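Local atomic coordinates of endonuclease 2 (Arabidopsis thaliana, PDB entry 4CXP), a protein that cleaves RNA and single-stranded DNA, and double-stranded DNA to a lesser extent, in a reaction that depends on divalent metals and leaves 5'-phosphate ends. Residues A[43-48]-A[118-123]; A[124-129]-A[251-256]. One frame throughout, in Å; residues are numbered along the deposited sequence.

Interaction 1 of 2, residues A[43-48]-A[118-123]. With ZN (zinc ion), chain E; SO4 (sulfate ion), chain I; SO4 (sulfate ion), chain K.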
ATOM      1  N   TRP A  43      -8.733  -0.734  -8.846  1.00 10.91           N
ATOM      2  CA  TRP A  43      -9.665  -1.754  -9.306  1.00 11.66           C
ATOM      3  C   TRP A  43      -9.973  -2.762  -8.209  1.00 10.66           C
ATOM      4  O   TRP A  43     -11.124  -3.129  -8.012  1.00 11.55           O
ATOM      5  CB  TRP A  43      -9.112  -2.468 -10.546  1.00 12.00           C
ATOM      6  CG  TRP A  43      -9.923  -3.641 -10.971  1.00 12.18           C
ATOM      7  CD1 TRP A  43     -11.012  -3.638 -11.789  1.00 14.13           C
ATOM      8  CD2 TRP A  43      -9.707  -5.008 -10.595  1.00 12.06           C
ATOM      9  NE1 TRP A  43     -11.499  -4.907 -11.936  1.00 14.69           N
ATOM     10  CE2 TRP A  43     -10.715  -5.772 -11.220  1.00 13.06           C
ATOM     11  CE3 TRP A  43      -8.759  -5.660  -9.804  1.00 11.47           C
ATOM     12  CZ2 TRP A  43     -10.811  -7.140 -11.067  1.00 13.37           C
ATOM     13  CZ3 TRP A  43      -8.869  -7.022  -9.629  1.00 11.99           C
ATOM     14  CH2 TRP A  43      -9.881  -7.751 -10.272  1.00 13.14           C
ATOM     15  N   ALA A  44      -8.969  -3.177  -7.444  1.00 10.10           N
ATOM     16  CA  ALA A  44      -9.230  -4.179  -6.427  1.00 10.15           C
ATOM     17  C   ALA A  44     -10.261  -3.699  -5.408  1.00  9.55           C
ATOM     18  O   ALA A  44     -11.063  -4.474  -4.900  1.00 10.63           O
ATOM     19  CB  ALA A  44      -7.958  -4.602  -5.729  1.00 10.69           C
ATOM     20  N   ASP A  45     -10.221  -2.417  -5.060  1.00  9.91           N
ATOM     21  CA  ASP A  45     -11.224  -1.905  -4.127  1.00 10.76           C
ATOM     22  C   ASP A  45     -12.643  -1.986  -4.705  1.00 11.35           C
ATOM     23  O   ASP A  45     -13.588  -2.149  -3.942  1.00 14.23           O
ATOM     24  CB  ASP A  45     -10.929  -0.463  -3.716  1.00 11.06           C
ATOM     25  CG  ASP A  45      -9.957  -0.331  -2.589  1.00 10.06           C
ATOM     26  OD1 ASP A  45      -9.542  -1.313  -1.965  1.00  9.80           O
ATOM     27  OD2 ASP A  45      -9.598   0.835  -2.341  1.00 14.84           O
ATOM     28  N   ARG A  46     -12.761  -1.922  -6.027  1.00 11.21           N
ATOM     29  CA  ARG A  46     -14.055  -1.931  -6.706  0.50 12.81           C
ATOM     30  C   ARG A  46     -14.621  -3.325  -6.941  1.00 12.37           C
ATOM     31  O   ARG A  46     -15.687  -3.447  -7.504  1.00 13.56           O
ATOM     32  CB  ARG A  46     -13.956  -1.186  -8.035  0.50 15.62           C
ATOM     33  CG  ARG A  46     -13.729   0.299  -7.862  0.50 15.87           C
ATOM     34  CD  ARG A  46     -13.975   1.038  -9.164  0.50 17.21           C
ATOM     35  NE  ARG A  46     -13.001   0.681 -10.190  0.50 17.92           N
ATOM     36  CZ  ARG A  46     -13.235  -0.129 -11.221  0.50 17.87           C
ATOM     37  NH1 ARG A  46     -14.438  -0.689 -11.404  0.50 17.43           N
ATOM     38  NH2 ARG A  46     -12.258  -0.360 -12.079  0.50 19.56           N
ATOM     39  N   VAL A  47     -13.921  -4.366  -6.484  1.00 11.89           N
ATOM     40  CA  VAL A  47     -14.451  -5.742  -6.531  1.00 12.27           C
ATOM     41  C   VAL A  47     -14.581  -6.366  -5.139  1.00 12.12           C
ATOM     42  O   VAL A  47     -14.776  -7.567  -5.001  1.00 13.78           O
ATOM     43  CB  VAL A  47     -13.669  -6.660  -7.491  1.00 13.47           C
ATOM     44  CG1 VAL A  47     -13.779  -6.127  -8.914  1.00 16.05           C
ATOM     45  CG2 VAL A  47     -12.224  -6.845  -7.073  1.00 12.97           C
ATOM     46  N   LYS A  48     -14.520  -5.549  -4.099  1.00 11.13           N
ATOM     47  CA  LYS A  48     -14.687  -6.032  -2.724  1.00 11.63           C
ATOM     48  C   LYS A  48     -16.001  -6.751  -2.483  1.00 11.40           C
ATOM     49  O   LYS A  48     -16.062  -7.609  -1.602  1.00 12.91           O
ATOM     50  CB  LYS A  48     -14.541  -4.886  -1.705  1.00 11.69           C
ATOM     51  CG  LYS A  48     -13.108  -4.499  -1.429  1.00 11.70           C
ATOM     52  CD  LYS A  48     -13.050  -3.301  -0.497  1.00 13.28           C
ATOM     53  CE  LYS A  48     -11.617  -2.919  -0.165  1.00 11.85           C
ATOM     54  NZ  LYS A  48     -11.577  -1.649   0.605  1.00 13.73           N
ATOM     55  N   VAL A 118      -1.946  -7.632  -7.366  1.00 10.20           N
ATOM     56  CA  VAL A 118      -0.674  -7.492  -6.722  0.50 10.26           C
ATOM     57  C   VAL A 118      -0.271  -6.002  -6.632  1.00  9.57           C
ATOM     58  O   VAL A 118       0.334  -5.594  -5.640  1.00  9.90           O
ATOM     59  CB  VAL A 118       0.354  -8.426  -7.371  0.50 10.90           C
ATOM     60  CG1 VAL A 118       0.948  -7.805  -8.614  0.50 10.42           C
ATOM     61  CG2 VAL A 118       1.411  -8.802  -6.367  0.50 11.77           C
ATOM     62  N   SER A 119      -0.631  -5.202  -7.629  1.00  9.39           N
ATOM     63  CA  SER A 119      -0.300  -3.794  -7.618  0.70  9.26           C
ATOM     64  C   SER A 119      -1.008  -3.085  -6.468  1.00  9.13           C
ATOM     65  O   SER A 119      -0.404  -2.313  -5.729  1.00 10.40           O
ATOM     66  CB  SER A 119      -0.653  -3.169  -8.964  0.70  9.42           C
ATOM     67  OG  SER A 119       0.158  -3.737  -9.992  0.70  9.47           O
ATOM     68  N   HIS A 120      -2.291  -3.341  -6.314  1.00  8.55           N
ATOM     69  CA  HIS A 120      -3.055  -2.738  -5.235  1.00  8.04           C
ATOM     70  C   HIS A 120      -2.587  -3.246  -3.869  1.00  8.02           C
ATOM     71  O   HIS A 120      -2.406  -2.458  -2.943  1.00  8.38           O
ATOM     72  CB  HIS A 120      -4.547  -3.056  -5.414  1.00  8.48           C
ATOM     73  CG  HIS A 120      -5.418  -2.388  -4.412  1.00  8.14           C
ATOM     74  ND1 HIS A 120      -5.954  -1.140  -4.613  1.00  8.47           N
ATOM     75  CD2 HIS A 120      -5.865  -2.797  -3.203  1.00  8.46           C
ATOM     76  CE1 HIS A 120      -6.680  -0.805  -3.559  1.00  8.43           C
ATOM     77  NE2 HIS A 120      -6.654  -1.798  -2.692  1.00  8.29           N
ATOM     78  N   PHE A 121      -2.423  -4.553  -3.733  1.00  8.12           N
ATOM     79  CA  PHE A 121      -2.064  -5.131  -2.440  1.00  8.26           C
ATOM     80  C   PHE A 121      -0.646  -4.771  -2.009  1.00  8.28           C
ATOM     81  O   PHE A 121      -0.411  -4.578  -0.815  1.00  8.31           O
ATOM     82  CB  PHE A 121      -2.286  -6.646  -2.454  1.00  8.98           C
ATOM     83  CG  PHE A 121      -3.738  -7.054  -2.581  1.00  9.17           C
ATOM     84  CD1 PHE A 121      -4.751  -6.328  -1.996  1.00  9.21           C
ATOM     85  CD2 PHE A 121      -4.074  -8.201  -3.276  1.00  9.59           C
ATOM     86  CE1 PHE A 121      -6.071  -6.722  -2.125  1.00  9.65           C
ATOM     87  CE2 PHE A 121      -5.394  -8.600  -3.405  1.00 10.46           C
ATOM     88  CZ  PHE A 121      -6.391  -7.851  -2.830  1.00 10.11           C
ATOM     89  N   MET A 122       0.294  -4.647  -2.944  1.00  8.28           N
ATOM     90  CA  MET A 122       1.606  -4.139  -2.579  0.70  8.18           C
ATOM     91  C   MET A 122       1.476  -2.732  -1.993  1.00  8.19           C
ATOM     92  O   MET A 122       2.210  -2.352  -1.078  1.00  9.28           O
ATOM     93  CB  MET A 122       2.546  -4.130  -3.768  0.70  8.85           C
ATOM     94  CG  MET A 122       3.976  -3.771  -3.380  0.70  8.78           C
ATOM     95  SD  MET A 122       4.749  -4.968  -2.276  0.70 10.15           S
ATOM     96  CE  MET A 122       5.140  -6.254  -3.462  0.70 13.26           C
ATOM     97  N   GLY A 123       0.542  -1.933  -2.501  1.00  8.17           N
ATOM     98  CA  GLY A 123       0.253  -0.673  -1.875  1.00  8.24           C
ATOM     99  C   GLY A 123      -0.362  -0.802  -0.499  1.00  7.66           C
ATOM    100  O   GLY A 123       0.117  -0.206   0.466  1.00  7.85           O
TER
HETATM  101 ZN    ZN E 931      -7.578  -1.848  -0.707  1.00  9.99          ZN
HETATM  102  S   SO4 I 961      -8.416   0.413   0.769  0.70  9.28           S
HETATM  103  O1  SO4 I 961      -9.588   1.159   0.169  0.70 10.05           O
HETATM  104  O2  SO4 I 961      -8.841  -1.065   1.121  0.70  9.78           O
HETATM  105  O3  SO4 I 961      -7.880   1.311   1.874  0.70  8.49           O
HETATM  106  O4  SO4 I 961      -7.386   0.263  -0.305  0.70  6.02           O
HETATM  107  S   SO4 K 963     -14.681  -3.847 -13.800  0.70 22.47           S
HETATM  108  O1  SO4 K 963     -14.598  -3.242 -12.465  0.70 26.06           O
HETATM  109  O2  SO4 K 963     -16.045  -4.394 -13.980  0.70 25.08           O
HETATM  110  O3  SO4 K 963     -13.695  -4.929 -13.950  0.70 19.12           O
HETATM  111  O4  SO4 K 963     -14.431  -2.814 -14.827  0.70 27.13           O
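His-120 carries its ring anti to the backbone N (chi1 -175°), out from helix 111-124 toward the loop, while Asp-45 sets CG anti to the carbonyl carbon and brings OD1 to the same point. There they share a zinc ion of the S1/P1 nuclease metal cluster, with His-58 and Asp-124 as further protein ligands. The zinc lies 2.2 Å from His-120 NE2 and 2.4 Å from Asp-45 OD1. Asp-45 OD1 and His-120 NE2 are 3.0 Å apart because both bind the zinc; no hydrogen bond joins them. The side chains cross at about a right angle, and the carboxylate and ring planes are 73° apart.

Ala-44 CB lies over one face of the His-120 ring, nearer CG, as a CH-pi contact 3.9 Å from the centroid and 27° off the normal. The other ring nitrogen, ND1, is hydrogen-bonded to the carbonyl O of Cys-41, which together with the zinc on NE2 fixes the rotation of the ring.

Asp-45 to Lys-48 are experimentally assigned to substrate binding, and the segment meets two sulfates, both probably from the crystallisation liquor. Away from the zinc, Trp-43 NE1 and Arg-46 NH1 donate to different oxygens of one sulfate, each from the edge of its flat group. With an alanine in place of Trp-43 the indole is gone, and the sulfate would probably be held less firmly, by Arg-46 from this segment, while a gap would be likely to open beside Val-47 CG1.

Near the zinc, the extended chain of Lys-48 brings NZ into a salt bridge with Asp-45 OD1. A second sulfate chelates the metal through two oxygens, O2 and O4, and Lys-48 NZ also donates to the first of these, O2, at 2.8 Å.

Interaction 2 of 2, residues A[124-129]-A[251-256]. With ZN (zinc ion), chain E; ZN (zinc ion), chain G.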
ATOM      1  N   ASP A 124      -1.430  -1.585  -0.375  1.00  7.35           N
ATOM      2  CA  ASP A 124      -2.129  -1.683   0.890  1.00  7.35           C
ATOM      3  C   ASP A 124      -1.234  -2.209   2.006  1.00  7.42           C
ATOM      4  O   ASP A 124      -1.358  -1.757   3.140  1.00  7.84           O
ATOM      5  CB  ASP A 124      -3.408  -2.521   0.761  1.00  7.92           C
ATOM      6  CG  ASP A 124      -4.627  -1.720   0.348  1.00  7.77           C
ATOM      7  OD1 ASP A 124      -4.483  -0.498   0.179  1.00  8.53           O
ATOM      8  OD2 ASP A 124      -5.690  -2.346   0.205  1.00  8.67           O
ATOM      9  N   ILE A 125      -0.332  -3.158   1.727  1.00  7.28           N
ATOM     10  CA  ILE A 125       0.513  -3.701   2.784  1.00  7.49           C
ATOM     11  C   ILE A 125       1.487  -2.663   3.312  1.00  7.33           C
ATOM     12  O   ILE A 125       2.104  -2.889   4.350  1.00  8.17           O
ATOM     13  CB  ILE A 125       1.216  -4.998   2.348  1.00  7.72           C
ATOM     14  CG1 ILE A 125       1.635  -5.828   3.557  1.00  8.66           C
ATOM     15  CG2 ILE A 125       2.382  -4.707   1.405  1.00  8.68           C
ATOM     16  CD1 ILE A 125       2.049  -7.236   3.182  1.00  9.40           C
ATOM     17  N   HIS A 126       1.630  -1.528   2.624  1.00  7.17           N
ATOM     18  CA  HIS A 126       2.450  -0.417   3.090  1.00  6.92           C
ATOM     19  C   HIS A 126       1.696   0.647   3.871  1.00  6.93           C
ATOM     20  O   HIS A 126       2.328   1.530   4.443  1.00  7.48           O
ATOM     21  CB  HIS A 126       3.226   0.213   1.918  1.00  7.01           C
ATOM     22  CG  HIS A 126       4.411  -0.596   1.513  1.00  6.92           C
ATOM     23  ND1 HIS A 126       4.361  -1.654   0.642  1.00  7.41           N
ATOM     24  CD2 HIS A 126       5.690  -0.537   1.946  1.00  7.53           C
ATOM     25  CE1 HIS A 126       5.564  -2.209   0.565  1.00  7.40           C
ATOM     26  NE2 HIS A 126       6.396  -1.550   1.344  1.00  7.88           N
ATOM     27  N   GLN A 127       0.374   0.590   3.902  1.00  7.03           N
ATOM     28  CA  GLN A 127      -0.394   1.541   4.704  1.00  7.25           C
ATOM     29  C   GLN A 127      -0.331   1.015   6.145  1.00  7.35           C
ATOM     30  O   GLN A 127      -0.786  -0.092   6.407  1.00  7.81           O
ATOM     31  CB  GLN A 127      -1.835   1.606   4.166  1.00  7.75           C
ATOM     32  CG  GLN A 127      -2.593   2.911   4.377  1.00  7.67           C
ATOM     33  CD  GLN A 127      -3.073   3.145   5.797  1.00  7.82           C
ATOM     34  OE1 GLN A 127      -2.271   3.170   6.734  1.00  8.34           O
ATOM     35  NE2 GLN A 127      -4.369   3.347   5.967  1.00  8.01           N
ATOM     36  N   PRO A 128       0.288   1.756   7.092  1.00  7.56           N
ATOM     37  CA  PRO A 128       0.440   1.198   8.441  1.00  8.41           C
ATOM     38  C   PRO A 128      -0.837   0.637   9.043  1.00  8.11           C
ATOM     39  O   PRO A 128      -0.812  -0.418   9.694  1.00  9.21           O
ATOM     40  CB  PRO A 128       0.998   2.379   9.233  1.00  8.85           C
ATOM     41  CG  PRO A 128       1.786   3.145   8.196  1.00  8.65           C
ATOM     42  CD  PRO A 128       0.928   3.068   6.962  1.00  7.66           C
ATOM     43  N   LEU A 129      -1.954   1.336   8.872  1.00  7.90           N
ATOM     44  CA  LEU A 129      -3.208   0.881   9.465  1.00  8.45           C
ATOM     45  C   LEU A 129      -3.914  -0.218   8.690  1.00  8.94           C
ATOM     46  O   LEU A 129      -4.956  -0.662   9.109  1.00 12.56           O
ATOM     47  CB  LEU A 129      -4.128   2.044   9.794  1.00  8.74           C
ATOM     48  CG  LEU A 129      -3.632   2.946  10.923  1.00  8.42           C
ATOM     49  CD1 LEU A 129      -4.580   4.102  11.135  1.00  9.30           C
ATOM     50  CD2 LEU A 129      -3.458   2.195  12.220  1.00  9.81           C
ATOM     51  N   GLY A 251       6.127   1.858  -3.957  1.00  7.75           N
ATOM     52  CA  GLY A 251       6.435   1.963  -5.363  1.00  8.09           C
ATOM     53  C   GLY A 251       7.695   1.212  -5.755  1.00  7.72           C
ATOM     54  O   GLY A 251       7.746   0.520  -6.769  1.00  8.47           O
ATOM     55  N   VAL A 252       8.742   1.376  -4.943  1.00  7.39           N
ATOM     56  CA  VAL A 252      10.005   0.709  -5.184  1.00  7.92           C
ATOM     57  C   VAL A 252       9.820  -0.811  -5.129  1.00  7.90           C
ATOM     58  O   VAL A 252      10.354  -1.539  -5.973  1.00  8.33           O
ATOM     59  CB  VAL A 252      11.059   1.214  -4.178  1.00  8.31           C
ATOM     60  CG1 VAL A 252      12.262   0.300  -4.137  1.00  9.10           C
ATOM     61  CG2 VAL A 252      11.484   2.633  -4.504  1.00  8.50           C
ATOM     62  N   ARG A 253       9.083  -1.294  -4.136  1.00  7.80           N
ATOM     63  CA  ARG A 253       8.908  -2.719  -3.956  1.00  7.86           C
ATOM     64  C   ARG A 253       7.967  -3.318  -4.986  1.00  7.89           C
ATOM     65  O   ARG A 253       8.183  -4.453  -5.409  1.00  8.79           O
ATOM     66  CB  ARG A 253       8.468  -3.003  -2.524  1.00  8.21           C
ATOM     67  CG  ARG A 253       9.620  -2.786  -1.568  1.00  8.42           C
ATOM     68  CD  ARG A 253       9.170  -2.610  -0.155  1.00  7.93           C
ATOM     69  NE  ARG A 253      10.289  -2.700   0.771  1.00  7.81           N
ATOM     70  CZ  ARG A 253      10.189  -2.461   2.066  1.00  7.65           C
ATOM     71  NH1 ARG A 253       9.084  -1.936   2.558  1.00  7.93           N
ATOM     72  NH2 ARG A 253      11.207  -2.705   2.877  1.00  8.54           N
ATOM     73  N   LEU A 254       6.937  -2.593  -5.407  1.00  7.78           N
ATOM     74  CA  LEU A 254       6.101  -3.091  -6.475  1.00  7.88           C
ATOM     75  C   LEU A 254       6.931  -3.296  -7.735  1.00  8.06           C
ATOM     76  O   LEU A 254       6.862  -4.358  -8.370  1.00  8.63           O
ATOM     77  CB  LEU A 254       4.919  -2.167  -6.723  1.00  8.10           C
ATOM     78  CG  LEU A 254       4.001  -2.577  -7.877  1.00  8.74           C
ATOM     79  CD1 LEU A 254       3.491  -4.002  -7.756  1.00  9.19           C
ATOM     80  CD2 LEU A 254       2.848  -1.592  -7.972  1.00  9.66           C
ATOM     81  N   ALA A 255       7.750  -2.307  -8.103  1.00  7.91           N
ATOM     82  CA  ALA A 255       8.578  -2.465  -9.292  1.00  8.73           C
ATOM     83  C   ALA A 255       9.571  -3.605  -9.131  1.00  8.78           C
ATOM     84  O   ALA A 255       9.772  -4.390 -10.066  1.00  9.41           O
ATOM     85  CB  ALA A 255       9.309  -1.191  -9.616  1.00  8.96           C
ATOM     86  N   ALA A 256      10.239  -3.701  -7.979  1.00  8.89           N
ATOM     87  CA  ALA A 256      11.237  -4.734  -7.808  1.00  9.61           C
ATOM     88  C   ALA A 256      10.616  -6.124  -7.901  1.00  9.57           C
ATOM     89  O   ALA A 256      11.216  -7.056  -8.442  1.00 10.20           O
ATOM     90  CB  ALA A 256      11.956  -4.560  -6.495  1.00 10.92           C
TER
HETATM   91 ZN    ZN E 931      -7.578  -1.848  -0.707  1.00  9.99          ZN
HETATM   92 ZN    ZN G 933      -5.636   1.110  -0.443  1.00  8.08          ZN
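The imidazole of His-126 and the guanidinium of Arg-253 meet edge to edge, and neither flat group has its face covered by the opposite segment. Arg-253 NH1 lies in the ring plane of His-126, 10° out of it, and NE2 lies nearly in the guanidinium plane in turn. Because those planes are 40° apart, the groups are twisted about the line joining them and do not stack. Arg-253 NH1 donates to His-126 NE2 across 3.0 Å with an N-H...acceptor angle of 158°, a fairly straight bond. Arg-253 CD follows, 3.3 Å from His-126 NE2; an extended course from CG to NE carries the guanidinium across from helix 233-262.

On the other side, His-126 belongs to the type I beta turn Asp-124 to Gln-127, which follows on from helix 111-124 of the S1/P1 nuclease fold. The turn is closed by Gln-127 N to Asp-124 O, 3.0 Å. At its start, Asp-124 bridges two zinc ions, with OD1 2.1 Å from the one that Trp-1 and His-6 also bind and OD2 on the other. At its end, Gln-127 OE1 accepts Leu-129 N from above its carbonyl plane, and NE2 of the same amide donates to Asp-158, a ligand of the third zinc, as a second-shell residue.

Both nitrogens of the buried imidazole are thus engaged: ND1 is bonded to the carbonyl O of Met-122, whereas NE2 accepts. This pattern is consistent with a neutral ring carrying its proton on ND1, while Arg-253 probably keeps its charge, balanced through the salt bridge from NH1 to Glu-212.

Both contacts are buried and both depend on helix 111-124: interaction 1 uses its residues 118-123, interaction 2 the turn that follows on from it. They are joined at one zinc, which takes ligands from each. Their chemistry differs with place. Interaction 1 lies nearer the surface, where partly exposed Asp-45 and Lys-48 meet sulfate, and metal ligation dominates. Interaction 2, whose centre is about 4 Å from the centre of the chain against 9 Å, joins that turn to helix 233-262 through a single side-chain hydrogen bond. Between them lies van der Waals packing: Leu-254 CD1 is 3.8 Å from Ser-119 CA, setting helix 233-262 against helix 111-124.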